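Local coordinates for protein GDP-L-fucose synthase (PDB 7ANC) that acts as a GDP-mannoheptose C4 reductase, using NADP as its cofactor, and belongs to the NAD(P)-dependent epimerase/dehydratase family, at residues G235-E240 against Y282-V287; V163-Y168 against M312-D317; K102-G107 against I252-N257. One frame throughout, in Å; residues are numbered along the deposited sequence.

Contact 1 of 3, residues G235-E240 against Y282-V287; sequences GKVRRE and YSIKEV
Y282 and R239 form an antiparallel hydrogen-bonded pair: R239 N gives to Y282 O at 3.0 Å, and Y282 N gives back to R239 O. Their side chains leave on one face of the small sheet, those of the neighbouring non-hydrogen-bonded pair, R238 and S283, on the other. The guanidinium of R239, a predicted substrate-binding residue, turns off from the strand pair: NH1 reaches R238 O and also M312 O.

At S283 the strand gives way to a helix. Its OG, set between the backbone N and carbonyl carbon (chi1 62°), accepts from E286 N at 3.0 Å. The guanidinium of R238 lies over this turn, one face toward the backbone of Y282 and S283, with S283 N 3.6 Å above its plane.

I284 N donates to V237 O at 3.1 Å, while the two side chains lie side by side, CG1 of I284 3.6 Å from CG1 of V237. K285 N donates to G235 O at 3.2 Å. Two successive amides of the first helical turn are thus bonded to the incoming loop.

The E286 carboxylate folds back to the start of the helix, where OE1 accepts from S283 N at 3.0 Å. The same OE1 forms a long salt bridge with R238 NH2, 3.4 Å away, whose hydrogen bond is weak; guanidinium and carboxylate planes stand 82° apart, and D281 is the stronger partner of NH2. The reciprocal S283–E286 bonds are a capping box, here starting helix 284-295 directly from an edge strand.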
loop_
_atom_site.group_PDB
_atom_site.type_symbol
_atom_site.label_atom_id
_atom_site.label_comp_id
_atom_site.label_asym_id
_atom_site.label_seq_id
_atom_site.Cartn_x
_atom_site.Cartn_y
_atom_site.Cartn_z
ATOM N N GLY A 235 5.778 -28.084 -14.239
ATOM C CA GLY A 235 7.012 -28.126 -13.489
ATOM C C GLY A 235 8.019 -27.065 -13.902
ATOM O O GLY A 235 9.174 -27.164 -13.496
ATOM N N LYS A 236 7.612 -26.080 -14.714
ATOM C CA LYS A 236 8.580 -25.113 -15.252
ATOM C C LYS A 236 8.763 -23.823 -14.415
ATOM O O LYS A 236 9.788 -23.125 -14.582
ATOM C CB LYS A 236 8.234 -24.757 -16.706
ATOM C CG LYS A 236 8.433 -25.926 -17.670
ATOM C CD LYS A 236 7.730 -25.708 -19.005
ATOM C CE LYS A 236 7.568 -27.005 -19.798
ATOM N NZ LYS A 236 8.779 -27.878 -19.802
ATOM N N VAL A 237 7.781 -23.512 -13.559
ATOM C CA VAL A 237 7.827 -22.262 -12.782
ATOM C C VAL A 237 8.991 -22.335 -11.791
ATOM O O VAL A 237 9.248 -23.385 -11.214
ATOM C CB VAL A 237 6.491 -21.948 -12.082
ATOM C CG1 VAL A 237 6.185 -22.984 -11.015
ATOM C CG2 VAL A 237 6.517 -20.534 -11.503
ATOM N N ARG A 238 9.718 -21.222 -11.639
ATOM C CA ARG A 238 10.934 -21.193 -10.847
ATOM C C ARG A 238 10.736 -20.404 -9.526
ATOM O O ARG A 238 10.055 -19.360 -9.494
ATOM C CB ARG A 238 12.079 -20.634 -11.661
ATOM C CG ARG A 238 12.301 -21.299 -13.017
ATOM C CD ARG A 238 13.535 -20.780 -13.734
ATOM N NE ARG A 238 14.776 -21.097 -13.035
ATOM C CZ ARG A 238 15.402 -22.283 -13.078
ATOM N NH1 ARG A 238 14.932 -23.267 -13.835
ATOM N NH2 ARG A 238 16.493 -22.490 -12.371
ATOM N N ARG A 239 11.348 -20.908 -8.448
ATOM C CA ARG A 239 11.248 -20.305 -7.114
ATOM C C ARG A 239 12.588 -20.273 -6.393
ATOM O O ARG A 239 13.436 -21.146 -6.594
ATOM C CB ARG A 239 10.241 -21.117 -6.280
ATOM C CG ARG A 239 8.778 -21.027 -6.734
ATOM C CD ARG A 239 8.167 -19.700 -6.349
ATOM N NE ARG A 239 6.810 -19.511 -6.874
ATOM C CZ ARG A 239 6.509 -18.833 -7.982
ATOM N NH1 ARG A 239 7.465 -18.289 -8.745
ATOM N NH2 ARG A 239 5.238 -18.696 -8.340
ATOM N N GLU A 240 12.790 -19.247 -5.554
ATOM C CA GLU A 240 13.994 -19.047 -4.723
ATOM C C GLU A 240 13.545 -19.306 -3.251
ATOM O O GLU A 240 12.512 -18.826 -2.848
ATOM C CB GLU A 240 14.508 -17.592 -4.879
ATOM C CG GLU A 240 15.734 -17.224 -4.056
ATOM C CD GLU A 240 16.038 -15.740 -3.989
ATOM O OE1 GLU A 240 15.078 -14.886 -4.235
ATOM O OE2 GLU A 240 17.248 -15.404 -3.681
ATOM N N TYR A 282 15.243 -22.519 -8.626
ATOM C CA TYR A 282 15.032 -23.912 -9.064
ATOM C C TYR A 282 13.630 -24.024 -9.635
ATOM O O TYR A 282 12.682 -23.483 -9.054
ATOM C CB TYR A 282 15.176 -24.892 -7.875
ATOM C CG TYR A 282 16.498 -24.871 -7.165
ATOM C CD1 TYR A 282 17.577 -25.608 -7.649
ATOM C CD2 TYR A 282 16.698 -24.104 -6.032
ATOM C CE1 TYR A 282 18.822 -25.581 -7.028
ATOM C CE2 TYR A 282 17.939 -24.067 -5.416
ATOM C CZ TYR A 282 18.998 -24.831 -5.912
ATOM O OH TYR A 282 20.210 -24.814 -5.265
ATOM N N SER A 283 13.465 -24.728 -10.773
ATOM C CA SER A 283 12.129 -25.070 -11.231
ATOM C C SER A 283 11.502 -26.074 -10.253
ATOM O O SER A 283 12.203 -26.787 -9.550
ATOM C CB SER A 283 12.152 -25.709 -12.628
ATOM O OG SER A 283 12.899 -26.916 -12.589
ATOM N N ILE A 284 10.170 -26.147 -10.237
ATOM C CA ILE A 284 9.476 -27.162 -9.436
ATOM C C ILE A 284 9.981 -28.586 -9.777
ATOM O O ILE A 284 10.186 -29.418 -8.889
ATOM C CB ILE A 284 7.951 -27.027 -9.589
ATOM C CG1 ILE A 284 7.473 -25.680 -9.008
ATOM C CG2 ILE A 284 7.222 -28.201 -8.933
ATOM C CD1 ILE A 284 7.797 -25.453 -7.541
ATOM N N LYS A 285 10.249 -28.848 -11.060
ATOM C CA LYS A 285 10.846 -30.117 -11.470
ATOM C C LYS A 285 12.211 -30.376 -10.818
ATOM O O LYS A 285 12.476 -31.446 -10.301
ATOM C CB LYS A 285 10.930 -30.199 -13.015
ATOM C CG LYS A 285 11.872 -31.298 -13.514
ATOM C CD LYS A 285 11.689 -31.544 -15.005
ATOM C CE LYS A 285 12.855 -32.334 -15.577
ATOM N NZ LYS A 285 12.611 -32.749 -16.992
ATOM N N GLU A 286 13.111 -29.385 -10.825
ATOM C CA GLU A 286 14.400 -29.553 -10.168
ATOM C C GLU A 286 14.261 -29.786 -8.641
ATOM O O GLU A 286 15.044 -30.510 -8.073
ATOM C CB GLU A 286 15.336 -28.350 -10.429
ATOM C CG GLU A 286 15.848 -28.261 -11.865
ATOM C CD GLU A 286 16.468 -26.896 -12.226
ATOM O OE1 GLU A 286 16.117 -25.832 -11.646
ATOM O OE2 GLU A 286 17.287 -26.902 -13.161
ATOM N N VAL A 287 13.307 -29.102 -7.995
ATOM C CA VAL A 287 13.093 -29.253 -6.537
ATOM C C VAL A 287 12.620 -30.721 -6.261
ATOM O O VAL A 287 13.146 -31.393 -5.375
ATOM C CB VAL A 287 12.068 -28.243 -5.984
ATOM C CG1 VAL A 287 11.788 -28.516 -4.515
ATOM C CG2 VAL A 287 12.583 -26.824 -6.129
HETATM O O HOH W 1 16.554 -25.453 -15.102
#

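Contact 2 of 3, residues V163-Y168 against M312-D317; sequences VLNNLY and MDRLMD. With NAP (NADP nicotinamide-adenine-dinucleotide phosphate), chain C.
L164 and N165 face M316 and R314 across 7.5 and 6.8 Å between CA atoms, the two chains locally running in roughly opposite directions and too far apart for a shared ladder.

N165 fills the gap. Its CG stands anti to its carbonyl carbon (chi1 -72°), which sends the amide toward 312-317. There it is held between R314 CB on one face, 3.6 Å from OD1, and M316 on the other. M316, bent at chi2, passes over that second face and carries its methyl on to V163, where CE meets CG1 at 3.6 Å with the side chains at about a right angle. N165 ND2 does not bond to this loop. It donates to E240 OE1, which also accepts M316 N, so one carboxylate oxygen of strand 238-243 joins both segments.

Here strand 159-164 of the Rossmann-type parallel sheet ends and the chain turns past the nicotinamide of NADP. L164 lays its branched end over one face of that ring, CG 3.6 Å from C6N, and N165 O comes within 3.1 Å of C4N, the carbon that carries the hydride in NADPH. L167 N approaches the carboxamide N7N of NADP.

R314 touches N165 through its CB, then bends away at chi2 and chi3. NE donates to D313 O at 2.9 Å, nearly straight (169°) and in the guanidinium plane. NH1 reaches the carbonyls of G109 and Y112, and NH2 that of P113, which fixes the rotation of this buried cation and ties the loop to residues that follow strand 102-108. M312 SD sits 3.6 Å above the centre of one guanidinium face.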
loop_
_atom_site.group_PDB
_atom_site.type_symbol
_atom_site.label_atom_id
_atom_site.label_comp_id
_atom_site.label_asym_id
_atom_site.label_seq_id
_atom_site.Cartn_x
_atom_site.Cartn_y
_atom_site.Cartn_z
ATOM N N VAL A 163 13.803 -7.538 1.720
ATOM C CA VAL A 163 12.727 -8.096 0.858
ATOM C C VAL A 163 13.113 -9.521 0.436
ATOM O O VAL A 163 14.198 -9.719 -0.098
ATOM C CB VAL A 163 12.503 -7.219 -0.403
ATOM C CG1 VAL A 163 11.268 -7.703 -1.167
ATOM C CG2 VAL A 163 12.377 -5.724 -0.054
ATOM N N LEU A 164 12.245 -10.521 0.711
ATOM C CA LEU A 164 12.509 -11.931 0.373
ATOM C C LEU A 164 11.367 -12.580 -0.403
ATOM O O LEU A 164 10.234 -12.045 -0.446
ATOM C CB LEU A 164 12.794 -12.768 1.646
ATOM C CG LEU A 164 11.609 -12.857 2.635
ATOM C CD1 LEU A 164 11.538 -14.269 3.260
ATOM C CD2 LEU A 164 11.634 -11.788 3.700
ATOM N N ASN A 165 11.646 -13.760 -0.989
ATOM C CA ASN A 165 10.632 -14.548 -1.706
ATOM C C ASN A 165 9.934 -15.719 -0.951
ATOM O O ASN A 165 8.729 -15.651 -0.750
ATOM C CB ASN A 165 11.184 -15.028 -3.078
ATOM C CG ASN A 165 11.309 -13.864 -4.083
ATOM O OD1 ASN A 165 10.358 -13.112 -4.244
ATOM N ND2 ASN A 165 12.440 -13.745 -4.759
ATOM N N ASN A 166 10.603 -16.852 -0.742
ATOM C CA ASN A 166 9.976 -18.023 0.000
ATOM C C ASN A 166 10.839 -18.421 1.189
ATOM O O ASN A 166 12.009 -18.759 1.038
ATOM C CB ASN A 166 9.775 -19.249 -0.894
ATOM C CG ASN A 166 8.741 -19.026 -1.972
ATOM O OD1 ASN A 166 7.556 -19.226 -1.753
ATOM N ND2 ASN A 166 9.185 -18.605 -3.128
ATOM N N LEU A 167 10.231 -18.414 2.371
ATOM C CA LEU A 167 10.900 -18.765 3.609
ATOM C C LEU A 167 10.544 -20.215 3.992
ATOM O O LEU A 167 9.389 -20.610 3.826
ATOM C CB LEU A 167 10.392 -17.831 4.702
ATOM C CG LEU A 167 11.004 -17.940 6.103
ATOM C CD1 LEU A 167 12.501 -17.614 6.066
ATOM C CD2 LEU A 167 10.255 -17.011 7.054
ATOM N N TYR A 168 11.520 -20.971 4.502
ATOM C CA TYR A 168 11.283 -22.324 5.062
ATOM C C TYR A 168 12.187 -22.508 6.269
ATOM O O TYR A 168 13.165 -21.795 6.435
ATOM C CB TYR A 168 11.516 -23.455 4.019
ATOM C CG TYR A 168 12.955 -23.729 3.650
ATOM C CD1 TYR A 168 13.688 -22.839 2.833
ATOM C CD2 TYR A 168 13.629 -24.880 4.107
ATOM C CE1 TYR A 168 15.020 -23.073 2.521
ATOM C CE2 TYR A 168 14.972 -25.123 3.792
ATOM C CZ TYR A 168 15.676 -24.212 3.008
ATOM O OH TYR A 168 16.990 -24.456 2.670
ATOM N N MET A 312 4.674 -16.888 -13.242
ATOM C CA MET A 312 5.567 -15.795 -12.814
ATOM C C MET A 312 6.745 -16.408 -12.004
ATOM O O MET A 312 6.518 -17.033 -10.978
ATOM C CB MET A 312 4.752 -14.820 -11.934
ATOM C CG MET A 312 5.571 -13.794 -11.186
ATOM S SD MET A 312 4.590 -12.671 -10.208
ATOM C CE MET A 312 4.194 -13.621 -8.745
ATOM N N ASP A 313 7.993 -16.205 -12.455
ATOM C CA ASP A 313 9.187 -16.619 -11.666
ATOM C C ASP A 313 9.495 -15.504 -10.650
ATOM O O ASP A 313 9.141 -14.330 -10.874
ATOM C CB ASP A 313 10.424 -16.835 -12.543
ATOM C CG ASP A 313 10.231 -17.943 -13.613
ATOM O OD1 ASP A 313 9.385 -18.826 -13.442
ATOM O OD2 ASP A 313 10.957 -17.898 -14.603
ATOM N N ARG A 314 10.141 -15.861 -9.543
ATOM C CA ARG A 314 10.568 -14.894 -8.533
ATOM C C ARG A 314 11.956 -15.314 -8.019
ATOM O O ARG A 314 12.095 -16.330 -7.303
ATOM C CB ARG A 314 9.629 -14.797 -7.327
ATOM C CG ARG A 314 8.178 -14.396 -7.546
ATOM C CD ARG A 314 7.978 -12.876 -7.571
ATOM N NE ARG A 314 8.136 -12.394 -8.935
ATOM C CZ ARG A 314 7.722 -11.198 -9.381
ATOM N NH1 ARG A 314 7.149 -10.307 -8.561
ATOM N NH2 ARG A 314 7.910 -10.891 -10.656
ATOM N N LEU A 315 12.973 -14.502 -8.345
ATOM C CA LEU A 315 14.355 -14.688 -7.882
ATOM C C LEU A 315 14.937 -13.297 -7.648
ATOM O O LEU A 315 14.910 -12.471 -8.555
ATOM C CB LEU A 315 15.167 -15.366 -8.982
ATOM C CG LEU A 315 16.709 -15.355 -8.823
ATOM C CD1 LEU A 315 17.152 -16.103 -7.569
ATOM C CD2 LEU A 315 17.403 -15.900 -10.083
ATOM N N MET A 316 15.463 -13.049 -6.449
ATOM C CA MET A 316 16.148 -11.768 -6.169
ATOM C C MET A 316 17.540 -11.656 -6.807
ATOM O O MET A 316 18.329 -12.593 -6.776
ATOM C CB MET A 316 16.310 -11.575 -4.655
ATOM C CG MET A 316 15.012 -11.418 -3.887
ATOM S SD MET A 316 13.787 -10.327 -4.649
ATOM C CE MET A 316 12.579 -10.322 -3.318
ATOM N N ASP A 317 17.841 -10.451 -7.327
ATOM C CA ASP A 317 19.216 -9.998 -7.528
ATOM C C ASP A 317 19.710 -9.534 -6.161
ATOM O O ASP A 317 19.179 -8.572 -5.608
ATOM C CB ASP A 317 19.258 -8.882 -8.581
ATOM C CG ASP A 317 20.700 -8.485 -9.002
ATOM O OD1 ASP A 317 21.617 -8.539 -8.173
ATOM O OD2 ASP A 317 20.880 -8.129 -10.188
HETATM P PA NAP C . 3.940 -16.293 9.888
HETATM O O1A NAP C . 2.625 -16.252 9.147
HETATM O O2A NAP C . 4.648 -17.609 10.080
HETATM O O5B NAP C . 3.753 -15.543 11.294
HETATM C C5B NAP C . 2.991 -14.319 11.442
HETATM C C4B NAP C . 2.903 -13.990 12.912
HETATM O O4B NAP C . 2.308 -12.671 13.062
HETATM C C3B NAP C . 2.042 -14.958 13.753
HETATM O O3B NAP C . 2.684 -15.336 14.974
HETATM C C2B NAP C . 0.798 -14.132 14.080
HETATM O O2B NAP C . 0.320 -14.430 15.403
HETATM C C1B NAP C . 1.355 -12.706 14.098
HETATM N N9A NAP C . 0.317 -11.684 13.937
HETATM C C8A NAP C . -0.506 -11.491 12.846
HETATM N N7A NAP C . -1.414 -10.559 13.033
HETATM C C5A NAP C . -1.222 -10.133 14.344
HETATM C C6A NAP C . -1.889 -9.176 15.145
HETATM N N6A NAP C . -2.974 -8.486 14.749
HETATM N N1A NAP C . -1.461 -9.032 16.433
HETATM C C2A NAP C . -0.398 -9.748 16.839
HETATM N N3A NAP C . 0.315 -10.660 16.174
HETATM C C4A NAP C . -0.157 -10.827 14.916
HETATM O O3 NAP C . 4.964 -15.290 9.156
HETATM P PN NAP C . 6.419 -15.549 8.550
HETATM O O1N NAP C . 7.401 -15.726 9.627
HETATM O O2N NAP C . 6.321 -16.580 7.472
HETATM O O5D NAP C . 6.715 -14.121 7.832
HETATM C C5D NAP C . 7.495 -13.132 8.567
HETATM C C4D NAP C . 7.684 -11.931 7.682
HETATM O O4D NAP C . 8.352 -12.399 6.477
HETATM C C3D NAP C . 6.380 -11.257 7.212
HETATM O O3D NAP C . 6.512 -9.841 7.112
HETATM C C2D NAP C . 6.155 -11.926 5.840
HETATM O O2D NAP C . 5.338 -11.200 4.920
HETATM C C1D NAP C . 7.602 -12.007 5.357
HETATM N N1N NAP C . 7.795 -13.002 4.266
HETATM C C2N NAP C . 7.696 -14.348 4.520
HETATM C C3N NAP C . 7.562 -15.244 3.503
HETATM C C7N NAP C . 7.227 -16.650 3.778
HETATM O O7N NAP C . 6.793 -17.036 4.882
HETATM N N7N NAP C . 7.456 -17.441 2.738
HETATM C C4N NAP C . 7.808 -14.779 2.093
HETATM C C5N NAP C . 7.906 -13.331 1.926
HETATM C C6N NAP C . 8.022 -12.538 2.973
HETATM P P2B NAP C . -0.487 -15.867 15.621
HETATM O O1X NAP C . 0.595 -16.955 15.696
HETATM O O2X NAP C . -1.217 -15.629 16.947
HETATM O O3X NAP C . -1.448 -16.088 14.461
#

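Contact 3 of 3, residues K102-G107 against I252-N257; sequences KLVFFG and IYTMQN. With NAP (NADP nicotinamide-adenine-dinucleotide phosphate), chain C.
K102 stretches past M255 from the strand to the end of the helix, the two side chains sliding by each other in opposite directions. CG is anti to the backbone N (chi1 -158°) and the chain beyond it is fully extended. CB and CG both rest on M255 SD, CB at 3.7 Å. CD leaves the sulfur for M255 O, 3.5 Å away, and CE is about equally far from M255 O and T254 O. NZ donates to both, 3.0 Å to M255 O from above its carbonyl plane and 3.1 Å to T254 O in plane. It also bonds to I258 O and forms a salt bridge with D259, so the ammonium gathers carbonyls at the C-terminal end of helix 244-257, where the helix dipole probably favours a positive charge.

This is a helix lying on a parallel Rossmann-type sheet: the axes of strand 102-107 and helix 252-257 approach to 8.9 Å and run roughly antiparallel, at 150°. M255, bent at chi2 and chi3, tucks its CE toward V104, 3.9 Å from CG2. The same methyl of V104 meets T254 CG2 at 4.1 Å. Further along the strand, F106 O accepts from K141 NZ and F106 CB lies beside the nicotinamide ribose of NADP.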
loop_
_atom_site.group_PDB
_atom_site.type_symbol
_atom_site.label_atom_id
_atom_site.label_comp_id
_atom_site.label_asym_id
_atom_site.label_seq_id
_atom_site.Cartn_x
_atom_site.Cartn_y
_atom_site.Cartn_z
ATOM N N LYS A 102 16.718 1.609 16.089
ATOM C CA LYS A 102 16.746 0.981 14.778
ATOM C C LYS A 102 15.648 -0.093 14.666
ATOM O O LYS A 102 15.280 -0.740 15.667
ATOM C CB LYS A 102 18.151 0.385 14.570
ATOM C CG LYS A 102 18.545 0.171 13.144
ATOM C CD LYS A 102 20.053 -0.047 13.070
ATOM C CE LYS A 102 20.435 -0.391 11.667
ATOM N NZ LYS A 102 21.907 -0.643 11.588
ATOM N N LEU A 103 15.121 -0.255 13.440
ATOM C CA LEU A 103 14.016 -1.174 13.156
ATOM C C LEU A 103 14.326 -1.889 11.843
ATOM O O LEU A 103 14.853 -1.273 10.899
ATOM C CB LEU A 103 12.683 -0.405 13.084
ATOM C CG LEU A 103 11.372 -1.135 12.754
ATOM C CD1 LEU A 103 10.167 -0.455 13.407
ATOM C CD2 LEU A 103 11.148 -1.293 11.251
ATOM N N VAL A 104 13.962 -3.181 11.781
ATOM C CA VAL A 104 14.041 -3.988 10.556
ATOM C C VAL A 104 12.623 -4.483 10.226
ATOM O O VAL A 104 11.942 -5.064 11.089
ATOM C CB VAL A 104 15.024 -5.158 10.679
ATOM C CG1 VAL A 104 14.902 -6.121 9.507
ATOM C CG2 VAL A 104 16.456 -4.632 10.764
ATOM N N PHE A 105 12.195 -4.243 8.978
ATOM C CA PHE A 105 10.875 -4.622 8.442
ATOM C C PHE A 105 11.115 -5.597 7.271
ATOM O O PHE A 105 12.077 -5.437 6.532
ATOM C CB PHE A 105 10.124 -3.375 7.951
ATOM C CG PHE A 105 8.865 -3.660 7.148
ATOM C CD1 PHE A 105 7.810 -4.366 7.710
ATOM C CD2 PHE A 105 8.757 -3.240 5.816
ATOM C CE1 PHE A 105 6.653 -4.665 6.961
ATOM C CE2 PHE A 105 7.627 -3.514 5.079
ATOM C CZ PHE A 105 6.555 -4.221 5.672
ATOM N N PHE A 106 10.231 -6.596 7.114
ATOM C CA PHE A 106 10.329 -7.600 6.030
ATOM C C PHE A 106 9.303 -7.385 4.927
ATOM O O PHE A 106 8.083 -7.423 5.182
ATOM C CB PHE A 106 10.252 -9.036 6.612
ATOM C CG PHE A 106 11.365 -9.356 7.572
ATOM C CD1 PHE A 106 12.618 -9.728 7.100
ATOM C CD2 PHE A 106 11.206 -9.203 8.929
ATOM C CE1 PHE A 106 13.652 -10.002 7.956
ATOM C CE2 PHE A 106 12.264 -9.436 9.794
ATOM C CZ PHE A 106 13.473 -9.861 9.305
ATOM N N GLY A 107 9.788 -7.155 3.704
ATOM C CA GLY A 107 8.987 -7.090 2.506
ATOM C C GLY A 107 8.910 -8.450 1.788
ATOM O O GLY A 107 9.566 -9.427 2.174
ATOM N N ILE A 252 19.941 -9.817 11.728
ATOM C CA ILE A 252 20.828 -9.393 12.834
ATOM C C ILE A 252 22.049 -8.631 12.259
ATOM O O ILE A 252 22.449 -7.580 12.798
ATOM C CB ILE A 252 21.244 -10.578 13.754
ATOM C CG1 ILE A 252 20.015 -11.186 14.438
ATOM C CG2 ILE A 252 22.257 -10.113 14.799
ATOM C CD1 ILE A 252 20.203 -12.618 14.928
ATOM N N TYR A 253 22.618 -9.130 11.149
ATOM C CA TYR A 253 23.721 -8.448 10.441
ATOM C C TYR A 253 23.358 -6.995 10.061
ATOM O O TYR A 253 24.140 -6.047 10.295
ATOM C CB TYR A 253 24.150 -9.210 9.170
ATOM C CG TYR A 253 25.313 -8.560 8.442
ATOM C CD1 TYR A 253 26.641 -8.863 8.769
ATOM C CD2 TYR A 253 25.094 -7.666 7.405
ATOM C CE1 TYR A 253 27.708 -8.252 8.105
ATOM C CE2 TYR A 253 26.157 -7.039 6.739
ATOM C CZ TYR A 253 27.467 -7.342 7.098
ATOM O OH TYR A 253 28.511 -6.770 6.403
ATOM N N THR A 254 22.140 -6.833 9.536
ATOM C CA THR A 254 21.585 -5.517 9.166
ATOM C C THR A 254 21.489 -4.624 10.381
ATOM O O THR A 254 21.988 -3.485 10.358
ATOM C CB THR A 254 20.238 -5.702 8.425
ATOM O OG1 THR A 254 20.459 -6.434 7.214
ATOM C CG2 THR A 254 19.594 -4.341 8.094
ATOM N N MET A 255 20.898 -5.129 11.471
ATOM C CA MET A 255 20.767 -4.354 12.710
ATOM C C MET A 255 22.134 -3.888 13.224
ATOM O O MET A 255 22.278 -2.724 13.648
ATOM C CB MET A 255 20.015 -5.187 13.771
ATOM C CG MET A 255 19.343 -4.476 14.876
ATOM S SD MET A 255 18.025 -3.337 14.350
ATOM C CE MET A 255 16.542 -4.281 14.607
ATOM N N GLN A 256 23.145 -4.774 13.168
ATOM C CA GLN A 256 24.471 -4.433 13.667
ATOM C C GLN A 256 25.340 -3.550 12.749
ATOM O O GLN A 256 26.175 -2.792 13.253
ATOM C CB GLN A 256 25.274 -5.694 14.033
ATOM C CG GLN A 256 24.618 -6.616 15.010
ATOM C CD GLN A 256 24.355 -5.970 16.318
ATOM O OE1 GLN A 256 23.519 -5.057 16.423
ATOM N NE2 GLN A 256 25.039 -6.466 17.366
ATOM N N ASN A 257 25.168 -3.645 11.432
ATOM C CA ASN A 257 26.152 -3.175 10.453
ATOM C C ASN A 257 25.675 -2.274 9.318
ATOM O O ASN A 257 26.516 -1.628 8.661
ATOM C CB ASN A 257 26.855 -4.383 9.820
ATOM C CG ASN A 257 27.605 -5.220 10.854
ATOM O OD1 ASN A 257 28.578 -4.757 11.467
ATOM N ND2 ASN A 257 27.129 -6.441 11.089
HETATM P PA NAP C . 3.940 -16.293 9.888
HETATM O O1A NAP C . 2.625 -16.252 9.147
HETATM O O2A NAP C . 4.648 -17.609 10.080
HETATM O O5B NAP C . 3.753 -15.543 11.294
HETATM C C5B NAP C . 2.991 -14.319 11.442
HETATM C C4B NAP C . 2.903 -13.990 12.912
HETATM O O4B NAP C . 2.308 -12.671 13.062
HETATM C C3B NAP C . 2.042 -14.958 13.753
HETATM O O3B NAP C . 2.684 -15.336 14.974
HETATM C C2B NAP C . 0.798 -14.132 14.080
HETATM O O2B NAP C . 0.320 -14.430 15.403
HETATM C C1B NAP C . 1.355 -12.706 14.098
HETATM N N9A NAP C . 0.317 -11.684 13.937
HETATM C C8A NAP C . -0.506 -11.491 12.846
HETATM N N7A NAP C . -1.414 -10.559 13.033
HETATM C C5A NAP C . -1.222 -10.133 14.344
HETATM C C6A NAP C . -1.889 -9.176 15.145
HETATM N N6A NAP C . -2.974 -8.486 14.749
HETATM N N1A NAP C . -1.461 -9.032 16.433
HETATM C C2A NAP C . -0.398 -9.748 16.839
HETATM N N3A NAP C . 0.315 -10.660 16.174
HETATM C C4A NAP C . -0.157 -10.827 14.916
HETATM O O3 NAP C . 4.964 -15.290 9.156
HETATM P PN NAP C . 6.419 -15.549 8.550
HETATM O O1N NAP C . 7.401 -15.726 9.627
HETATM O O2N NAP C . 6.321 -16.580 7.472
HETATM O O5D NAP C . 6.715 -14.121 7.832
HETATM C C5D NAP C . 7.495 -13.132 8.567
HETATM C C4D NAP C . 7.684 -11.931 7.682
HETATM O O4D NAP C . 8.352 -12.399 6.477
HETATM C C3D NAP C . 6.380 -11.257 7.212
HETATM O O3D NAP C . 6.512 -9.841 7.112
HETATM C C2D NAP C . 6.155 -11.926 5.840
HETATM O O2D NAP C . 5.338 -11.200 4.920
HETATM C C1D NAP C . 7.602 -12.007 5.357
HETATM N N1N NAP C . 7.795 -13.002 4.266
HETATM C C2N NAP C . 7.696 -14.348 4.520
HETATM C C3N NAP C . 7.562 -15.244 3.503
HETATM C C7N NAP C . 7.227 -16.650 3.778
HETATM O O7N NAP C . 6.793 -17.036 4.882
HETATM N N7N NAP C . 7.456 -17.441 2.738
HETATM C C4N NAP C . 7.808 -14.779 2.093
HETATM C C5N NAP C . 7.906 -13.331 1.926
HETATM C C6N NAP C . 8.022 -12.538 2.973
HETATM P P2B NAP C . -0.487 -15.867 15.621
HETATM O O1X NAP C . 0.595 -16.955 15.696
HETATM O O2X NAP C . -1.217 -15.629 16.947
HETATM O O3X NAP C . -1.448 -16.088 14.461
#

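How the contacts relate
Contacts 2 and 3 meet inside the main parallel sheet, where L164 N lies 3.2 Å from G107 O, a probable hydrogen bond between neighbouring strands; both touch NADP, and their centres are 18 Å apart. Contact 1 lies in the three-stranded mixed sheet, where strands 238-243 and 166-168 are neighbours, so contact 2 reaches it too. These two touch directly, R239 NH1 lying 2.7 Å from M312 O, a probable hydrogen bond. Contacts 1 and 3 stand on opposite sides of the chain's centre, 30 Å apart between centres, though strand 238-243 runs on into helix 244-257. R239, a predicted substrate residue, has its side chain about 9 Å from NADP, and N166 of segment 163-168 stands between them.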